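PDB 6N5U: protein SCO1 homolog 1, mitochondrial from Arabidopsis thaliana, which binds copper(I) as a metallochaperone and is thought to help insert copper into cytochrome c oxidase, with an essential role in embryo development. Local coordinates for residues 54-59 and 155-160; 131-136 and 148-153. All coordinates share one frame; numbering follows the deposited sequence.

Overall arrangement
Both contacts belong to the thioredoxin-like domain of this SCO1 family protein and show how one helix can join separate parts of a fold. Interaction 1 packs helix 154-167 on helix 45-64; interaction 2 brings residues 131-136 alongside 148-153, where strands 135-138 and 144-148 adjoin the turn that leads into helix 154-167. Their centres are 13 Å apart, and L157 bridges them, its CD1 3.5 Å from CG of Y148 and its CD2 3.8 Å from CE of M135. The copper(I) ion lies at the far end of interaction 2, bound by H131 together with C42 and C46. Interaction 1 is away from this site, although its helix 45-64 also carries C46.

Interaction 1: residues 54-59 and 155-160; sequences AAAIDK and DSLTDG
T158 and L157 meet A56 and K59 through two different first torsions. In T158, chi1 of -58° sets OG1 beside the backbone N; CG2 is then anti to that N. L157 instead has CG anti to its N (chi1 -175°). Both branches of T158 touch the other helix: OG1 lies 3.5 Å from CA of A56 and equally far from CB of K59, while CG2 comes within 3.6 Å of CB of K59. The same hydroxyl is hydrogen-bonded to the carbonyl O of V154, one turn back in its own helix, which satisfies a polar group buried between the helices. Beside it, CD2 of L157 rests 3.7 Å from CB of A56, a methyl-to-methyl contact.

A56, with only CB for a side chain, faces T158, their CA atoms 5.3 Å apart. The axes of the two short segments pass at 8.9 Å and cross at -41°, their N-to-C directions running broadly the same way. They join helix 45-64 to the C-terminal helix 154-167 of the thioredoxin fold. An alanine in place of T158 would probably open a gap beside A56 and K59 and leave the V154 carbonyl without its hydroxyl partner.

On the more exposed flank, CE of K59 passes 4.1 Å from OD1 of D155. A bend at the fourth torsion then sets NZ, which remains 5.4 Å from that oxygen, too far for a salt bridge, so any attraction between the opposite charges is likely to be modest. The chemistry implies a seam held mainly by van der Waals packing, in which the one buried hydroxyl turns its hydrogen bond back into its own helix instead of spending it on the other.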
ATOM      1  N   ALA A  54       7.640   6.583   0.051  1.00 46.51           N
ATOM      2  CA  ALA A  54       8.893   6.303   0.726  1.00 46.55           C
ATOM      3  C   ALA A  54       9.517   7.592   1.232  1.00 54.71           C
ATOM      4  O   ALA A  54       9.912   7.653   2.399  1.00 58.30           O
ATOM      5  CB  ALA A  54       9.829   5.596  -0.222  1.00 46.40           C
ATOM      6  N   ALA A  55       9.534   8.651   0.394  1.00 50.23           N
ATOM      7  CA  ALA A  55      10.090   9.947   0.784  1.00 51.90           C
ATOM      8  C   ALA A  55       9.216  10.606   1.837  1.00 57.23           C
ATOM      9  O   ALA A  55       9.749  11.302   2.706  1.00 58.72           O
ATOM     10  CB  ALA A  55      10.246  10.849  -0.426  1.00 52.85           C
ATOM     11  N   ALA A  56       7.874  10.356   1.782  1.00 52.02           N
ATOM     12  CA  ALA A  56       6.904  10.875   2.760  1.00 52.37           C
ATOM     13  C   ALA A  56       7.150  10.213   4.135  1.00 58.63           C
ATOM     14  O   ALA A  56       7.233  10.935   5.133  1.00 61.33           O
ATOM     15  CB  ALA A  56       5.483  10.645   2.291  1.00 50.14           C
ATOM     16  N   ILE A  57       7.380   8.867   4.161  1.00 52.99           N
ATOM     17  CA  ILE A  57       7.691   8.074   5.367  1.00 53.67           C
ATOM     18  C   ILE A  57       8.841   8.694   6.147  1.00 62.54           C
ATOM     19  O   ILE A  57       8.701   8.921   7.358  1.00 65.25           O
ATOM     20  CB  ILE A  57       7.910   6.554   5.041  1.00 53.95           C
ATOM     21  CG1 ILE A  57       6.596   5.869   4.575  1.00 51.80           C
ATOM     22  CG2 ILE A  57       8.559   5.765   6.197  1.00 54.19           C
ATOM     23  CD1 ILE A  57       5.310   6.057   5.464  1.00 56.07           C
ATOM     24  N   ASP A  58       9.935   9.042   5.428  1.00 60.16           N
ATOM     25  CA  ASP A  58      11.137   9.684   5.981  1.00 63.14           C
ATOM     26  C   ASP A  58      10.894  11.110   6.458  1.00 69.98           C
ATOM     27  O   ASP A  58      11.420  11.494   7.498  1.00 74.16           O
ATOM     28  CB  ASP A  58      12.287   9.648   4.956  1.00 64.28           C
ATOM     29  CG  ASP A  58      12.803   8.250   4.632  1.00 65.65           C
ATOM     30  OD1 ASP A  58      12.442   7.292   5.367  1.00 64.55           O
ATOM     31  OD2 ASP A  58      13.575   8.110   3.646  1.00 64.06           O
ATOM     32  N   LYS A  59      10.120  11.899   5.701  1.00 64.66           N
ATOM     33  CA  LYS A  59       9.809  13.282   6.064  1.00 67.29           C
ATOM     34  C   LYS A  59       8.946  13.348   7.327  1.00 72.17           C
ATOM     35  O   LYS A  59       9.260  14.122   8.229  1.00 75.81           O
ATOM     36  CB  LYS A  59       9.140  14.003   4.902  1.00 68.76           C
ATOM     37  CG  LYS A  59      10.094  14.396   3.802  1.00 72.44           C
ATOM     38  CD  LYS A  59       9.717  15.764   3.256  1.00 80.19           C
ATOM     39  CE  LYS A  59      10.557  16.150   2.082  1.00 91.09           C
ATOM     40  NZ  LYS A  59      12.018  16.062   2.381  1.00 96.68           N
ATOM     41  N   ASP A 155       5.123  16.769   0.041  1.00 69.89           N
ATOM     42  CA  ASP A 155       4.824  17.763   1.058  1.00 72.37           C
ATOM     43  C   ASP A 155       3.377  17.700   1.544  1.00 74.90           C
ATOM     44  O   ASP A 155       3.157  17.732   2.745  1.00 76.95           O
ATOM     45  CB  ASP A 155       5.212  19.174   0.590  1.00 77.60           C
ATOM     46  CG  ASP A 155       6.697  19.418   0.446  1.00 82.63           C
ATOM     47  OD1 ASP A 155       7.485  18.572   0.916  1.00 80.54           O
ATOM     48  OD2 ASP A 155       7.070  20.477  -0.112  1.00 91.21           O
ATOM     49  N   SER A 156       2.403  17.567   0.634  1.00 67.59           N
ATOM     50  CA  SER A 156       0.996  17.518   1.050  1.00 66.42           C
ATOM     51  C   SER A 156       0.595  16.195   1.729  1.00 66.80           C
ATOM     52  O   SER A 156      -0.388  16.165   2.478  1.00 66.08           O
ATOM     53  CB  SER A 156       0.060  17.860  -0.102  1.00 69.94           C
ATOM     54  OG  SER A 156       0.476  17.273  -1.322  1.00 77.51           O
ATOM     55  N   LEU A 157       1.369  15.116   1.489  1.00 60.96           N
ATOM     56  CA  LEU A 157       1.157  13.813   2.120  1.00 57.78           C
ATOM     57  C   LEU A 157       1.731  13.875   3.533  1.00 62.43           C
ATOM     58  O   LEU A 157       1.015  13.582   4.496  1.00 61.76           O
ATOM     59  CB  LEU A 157       1.796  12.657   1.303  1.00 54.83           C
ATOM     60  CG  LEU A 157       1.553  11.197   1.805  1.00 56.46           C
ATOM     61  CD1 LEU A 157       0.074  10.928   2.054  1.00 56.44           C
ATOM     62  CD2 LEU A 157       2.100  10.169   0.827  1.00 52.71           C
ATOM     63  N   THR A 158       3.005  14.317   3.650  1.00 60.48           N
ATOM     64  CA  THR A 158       3.725  14.466   4.915  1.00 62.08           C
ATOM     65  C   THR A 158       2.919  15.345   5.867  1.00 69.17           C
ATOM     66  O   THR A 158       2.476  14.845   6.901  1.00 69.07           O
ATOM     67  CB  THR A 158       5.143  14.980   4.659  1.00 68.07           C
ATOM     68  OG1 THR A 158       5.815  14.063   3.787  1.00 61.75           O
ATOM     69  CG2 THR A 158       5.939  15.179   5.940  1.00 69.53           C
ATOM     70  N   ASP A 159       2.650  16.616   5.476  1.00 68.45           N
ATOM     71  CA  ASP A 159       1.891  17.600   6.258  1.00 71.31           C
ATOM     72  C   ASP A 159       0.575  17.054   6.773  1.00 74.33           C
ATOM     73  O   ASP A 159       0.262  17.227   7.952  1.00 77.90           O
ATOM     74  CB  ASP A 159       1.632  18.883   5.451  1.00 75.52           C
ATOM     75  CG  ASP A 159       2.854  19.679   5.050  1.00 90.89           C
ATOM     76  OD1 ASP A 159       3.941  19.464   5.659  1.00 93.73           O
ATOM     77  OD2 ASP A 159       2.736  20.513   4.127  1.00 98.01           O
ATOM     78  N   GLY A 160      -0.168  16.407   5.876  1.00 66.25           N
ATOM     79  CA  GLY A 160      -1.436  15.771   6.173  1.00 64.61           C
ATOM     80  C   GLY A 160      -1.315  14.646   7.180  1.00 67.64           C
ATOM     81  O   GLY A 160      -1.978  14.681   8.213  1.00 70.44           O
TER

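Interaction 2: residues 131-136 and 148-153; sequences HSIVMY and YGKNHD. With CU1 (copper (I) ion), chain D.
M135 and Y148 meet at the open end of the hairpin of strands 135-138 and 144-148, at one edge of the central sheet of the thioredoxin fold. The backbone N of Y148 donates to O of M135 over 3.0 Å, the N-H...O angle being 153°; the reciprocal bond from N of M135 to O of Y148 is strongly bent and weak. Packing is close on the buried side. M135 bends at chi3 (-60°), which carries CE to 3.7 Å from CB of Y148, the two side chains crossing at about a right angle. L157 of helix 154-167 covers both residues, and I34 and Y36 of the adjacent strand 32-38 also touch M135.

Toward the turn the contact thins. I133 and K150 are both partly exposed and meet only through CG2 of I133, which lies 3.9 Å from CB of K150 and equally far from its CD. The ammonium NZ of K150 leads away to a salt bridge with E49 on helix 45-64. G149 starts the type I turn that ends at H152.

Beyond I133 the chain runs back to H131, whose two ring nitrogens are both engaged. Its ND1 donates to the carbonyl O of S132 at 3.0 Å, from above the carbonyl plane, while NE2 binds the copper(I) ion, which lies in the ring plane 2.5 Å away.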
ATOM      1  N   HIS A 131      -6.558   0.252 -11.942  1.00 38.60           N
ATOM      2  CA  HIS A 131      -6.976   0.282 -10.539  1.00 39.27           C
ATOM      3  C   HIS A 131      -7.053   1.672  -9.951  1.00 44.94           C
ATOM      4  O   HIS A 131      -6.609   2.645 -10.570  1.00 45.95           O
ATOM      5  CB  HIS A 131      -6.039  -0.602  -9.683  1.00 39.22           C
ATOM      6  CG  HIS A 131      -4.617  -0.106  -9.664  1.00 42.21           C
ATOM      7  ND1 HIS A 131      -4.163   0.744  -8.672  1.00 43.66           N
ATOM      8  CD2 HIS A 131      -3.617  -0.324 -10.546  1.00 43.43           C
ATOM      9  CE1 HIS A 131      -2.894   0.966  -8.954  1.00 42.95           C
ATOM     10  NE2 HIS A 131      -2.524   0.334 -10.073  1.00 43.30           N
ATOM     11  N   SER A 132      -7.611   1.744  -8.732  1.00 42.61           N
ATOM     12  CA  SER A 132      -7.811   2.965  -7.952  1.00 43.35           C
ATOM     13  C   SER A 132      -6.449   3.432  -7.445  1.00 50.07           C
ATOM     14  O   SER A 132      -5.690   2.612  -6.911  1.00 49.23           O
ATOM     15  CB  SER A 132      -8.724   2.683  -6.761  1.00 43.27           C
ATOM     16  OG  SER A 132      -9.843   1.870  -7.068  1.00 44.57           O
ATOM     17  N   ILE A 133      -6.105   4.713  -7.667  1.00 49.91           N
ATOM     18  CA  ILE A 133      -4.818   5.272  -7.199  1.00 50.88           C
ATOM     19  C   ILE A 133      -5.131   5.868  -5.852  1.00 57.53           C
ATOM     20  O   ILE A 133      -5.711   6.965  -5.749  1.00 58.80           O
ATOM     21  CB  ILE A 133      -4.134   6.225  -8.203  1.00 55.00           C
ATOM     22  CG1 ILE A 133      -3.907   5.487  -9.536  1.00 55.03           C
ATOM     23  CG2 ILE A 133      -2.815   6.761  -7.628  1.00 56.13           C
ATOM     24  CD1 ILE A 133      -4.274   6.266 -10.763  1.00 64.36           C
ATOM     25  N   VAL A 134      -4.857   5.058  -4.812  1.00 53.52           N
ATOM     26  CA  VAL A 134      -5.273   5.316  -3.446  1.00 54.01           C
ATOM     27  C   VAL A 134      -4.195   5.037  -2.361  1.00 51.28           C
ATOM     28  O   VAL A 134      -3.388   4.137  -2.514  1.00 50.90           O
ATOM     29  CB  VAL A 134      -6.533   4.415  -3.236  1.00 59.92           C
ATOM     30  CG1 VAL A 134      -6.986   4.412  -1.804  1.00 60.87           C
ATOM     31  CG2 VAL A 134      -7.693   4.838  -4.128  1.00 61.27           C
ATOM     32  N   MET A 135      -4.246   5.784  -1.249  1.00 43.53           N
ATOM     33  CA  MET A 135      -3.435   5.597  -0.048  1.00 42.64           C
ATOM     34  C   MET A 135      -4.368   5.745   1.141  1.00 47.26           C
ATOM     35  O   MET A 135      -5.228   6.645   1.167  1.00 46.94           O
ATOM     36  CB  MET A 135      -2.239   6.562   0.051  1.00 45.82           C
ATOM     37  CG  MET A 135      -1.168   6.269  -0.951  1.00 48.43           C
ATOM     38  SD  MET A 135       0.190   7.429  -1.034  1.00 54.21           S
ATOM     39  CE  MET A 135      -0.726   9.014  -1.470  1.00 53.26           C
ATOM     40  N   TYR A 136      -4.205   4.853   2.118  1.00 44.19           N
ATOM     41  CA  TYR A 136      -5.065   4.806   3.293  1.00 45.01           C
ATOM     42  C   TYR A 136      -4.253   4.900   4.553  1.00 48.72           C
ATOM     43  O   TYR A 136      -3.450   4.007   4.831  1.00 49.47           O
ATOM     44  CB  TYR A 136      -5.863   3.485   3.317  1.00 45.97           C
ATOM     45  CG  TYR A 136      -6.861   3.303   2.205  1.00 47.31           C
ATOM     46  CD1 TYR A 136      -8.038   4.045   2.172  1.00 51.37           C
ATOM     47  CD2 TYR A 136      -6.672   2.336   1.222  1.00 46.22           C
ATOM     48  CE1 TYR A 136      -8.994   3.847   1.180  1.00 52.45           C
ATOM     49  CE2 TYR A 136      -7.632   2.116   0.231  1.00 46.72           C
ATOM     50  CZ  TYR A 136      -8.794   2.874   0.216  1.00 54.68           C
ATOM     51  OH  TYR A 136      -9.708   2.766  -0.803  1.00 56.41           O
ATOM     52  N   TYR A 148      -5.717   9.539   0.760  1.00 60.55           N
ATOM     53  CA  TYR A 148      -4.819  10.404  -0.018  1.00 60.90           C
ATOM     54  C   TYR A 148      -4.756   9.946  -1.494  1.00 66.62           C
ATOM     55  O   TYR A 148      -4.265   8.844  -1.799  1.00 64.64           O
ATOM     56  CB  TYR A 148      -3.411  10.452   0.609  1.00 60.83           C
ATOM     57  CG  TYR A 148      -3.386  11.034   2.005  1.00 61.91           C
ATOM     58  CD1 TYR A 148      -3.284  12.409   2.207  1.00 65.48           C
ATOM     59  CD2 TYR A 148      -3.431  10.211   3.125  1.00 61.50           C
ATOM     60  CE1 TYR A 148      -3.284  12.950   3.488  1.00 66.33           C
ATOM     61  CE2 TYR A 148      -3.420  10.741   4.412  1.00 63.90           C
ATOM     62  CZ  TYR A 148      -3.350  12.111   4.588  1.00 69.54           C
ATOM     63  OH  TYR A 148      -3.355  12.633   5.855  1.00 69.21           O
ATOM     64  N   GLY A 149      -5.245  10.808  -2.384  1.00 65.65           N
ATOM     65  CA  GLY A 149      -5.269  10.558  -3.822  1.00 65.81           C
ATOM     66  C   GLY A 149      -3.972  10.836  -4.573  1.00 71.64           C
ATOM     67  O   GLY A 149      -2.935  11.141  -3.970  1.00 70.38           O
ATOM     68  N   LYS A 150      -4.036  10.716  -5.919  1.00 69.60           N
ATOM     69  CA  LYS A 150      -2.932  10.921  -6.871  1.00 68.90           C
ATOM     70  C   LYS A 150      -2.381  12.353  -6.847  1.00 71.22           C
ATOM     71  O   LYS A 150      -1.183  12.549  -7.044  1.00 71.48           O
ATOM     72  CB  LYS A 150      -3.401  10.541  -8.305  1.00 72.42           C
ATOM     73  CG  LYS A 150      -2.395  10.787  -9.453  1.00 99.05           C
ATOM     74  CD  LYS A 150      -1.170   9.830  -9.451  1.00112.75           C
ATOM     75  CE  LYS A 150       0.025  10.340 -10.254  1.00123.56           C
ATOM     76  NZ  LYS A 150       1.243   9.474 -10.119  1.00126.04           N
ATOM     77  N   ASN A 151      -3.248  13.338  -6.607  1.00 67.66           N
ATOM     78  CA  ASN A 151      -2.924  14.767  -6.630  1.00 70.01           C
ATOM     79  C   ASN A 151      -1.920  15.272  -5.542  1.00 72.40           C
ATOM     80  O   ASN A 151      -1.295  16.329  -5.739  1.00 73.28           O
ATOM     81  CB  ASN A 151      -4.205  15.589  -6.601  1.00 71.83           C
ATOM     82  CG  ASN A 151      -4.996  15.493  -7.884  1.00104.82           C
ATOM     83  OD1 ASN A 151      -4.637  14.783  -8.841  1.00 94.57           O
ATOM     84  ND2 ASN A 151      -6.099  16.221  -7.933  1.00107.37           N
ATOM     85  N   HIS A 152      -1.752  14.514  -4.440  1.00 65.29           N
ATOM     86  CA  HIS A 152      -0.821  14.835  -3.367  1.00 64.92           C
ATOM     87  C   HIS A 152       0.632  14.733  -3.832  1.00 68.07           C
ATOM     88  O   HIS A 152       0.952  13.880  -4.651  1.00 66.49           O
ATOM     89  CB  HIS A 152      -1.037  13.911  -2.161  1.00 63.74           C
ATOM     90  CG  HIS A 152      -2.204  14.299  -1.311  1.00 68.51           C
ATOM     91  ND1 HIS A 152      -2.146  15.389  -0.455  1.00 73.32           N
ATOM     92  CD2 HIS A 152      -3.432  13.745  -1.228  1.00 69.57           C
ATOM     93  CE1 HIS A 152      -3.333  15.457   0.120  1.00 73.37           C
ATOM     94  NE2 HIS A 152      -4.143  14.492  -0.315  1.00 71.44           N
ATOM     95  N   ASP A 153       1.484  15.662  -3.356  1.00 65.39           N
ATOM     96  CA  ASP A 153       2.923  15.736  -3.533  1.00 65.84           C
ATOM     97  C   ASP A 153       3.512  15.212  -2.214  1.00 69.28           C
ATOM     98  O   ASP A 153       2.764  15.071  -1.243  1.00 68.10           O
ATOM     99  CB  ASP A 153       3.322  17.224  -3.656  1.00 72.07           C
ATOM    100  CG  ASP A 153       3.381  17.849  -5.018  1.00 81.80           C
ATOM    101  OD1 ASP A 153       3.143  17.120  -6.028  1.00 82.96           O
ATOM    102  OD2 ASP A 153       3.668  19.065  -5.086  1.00 76.07           O
TER
HETATM  103 CU   CU1 D 201      -0.289   1.064 -11.013  0.50 56.44          CU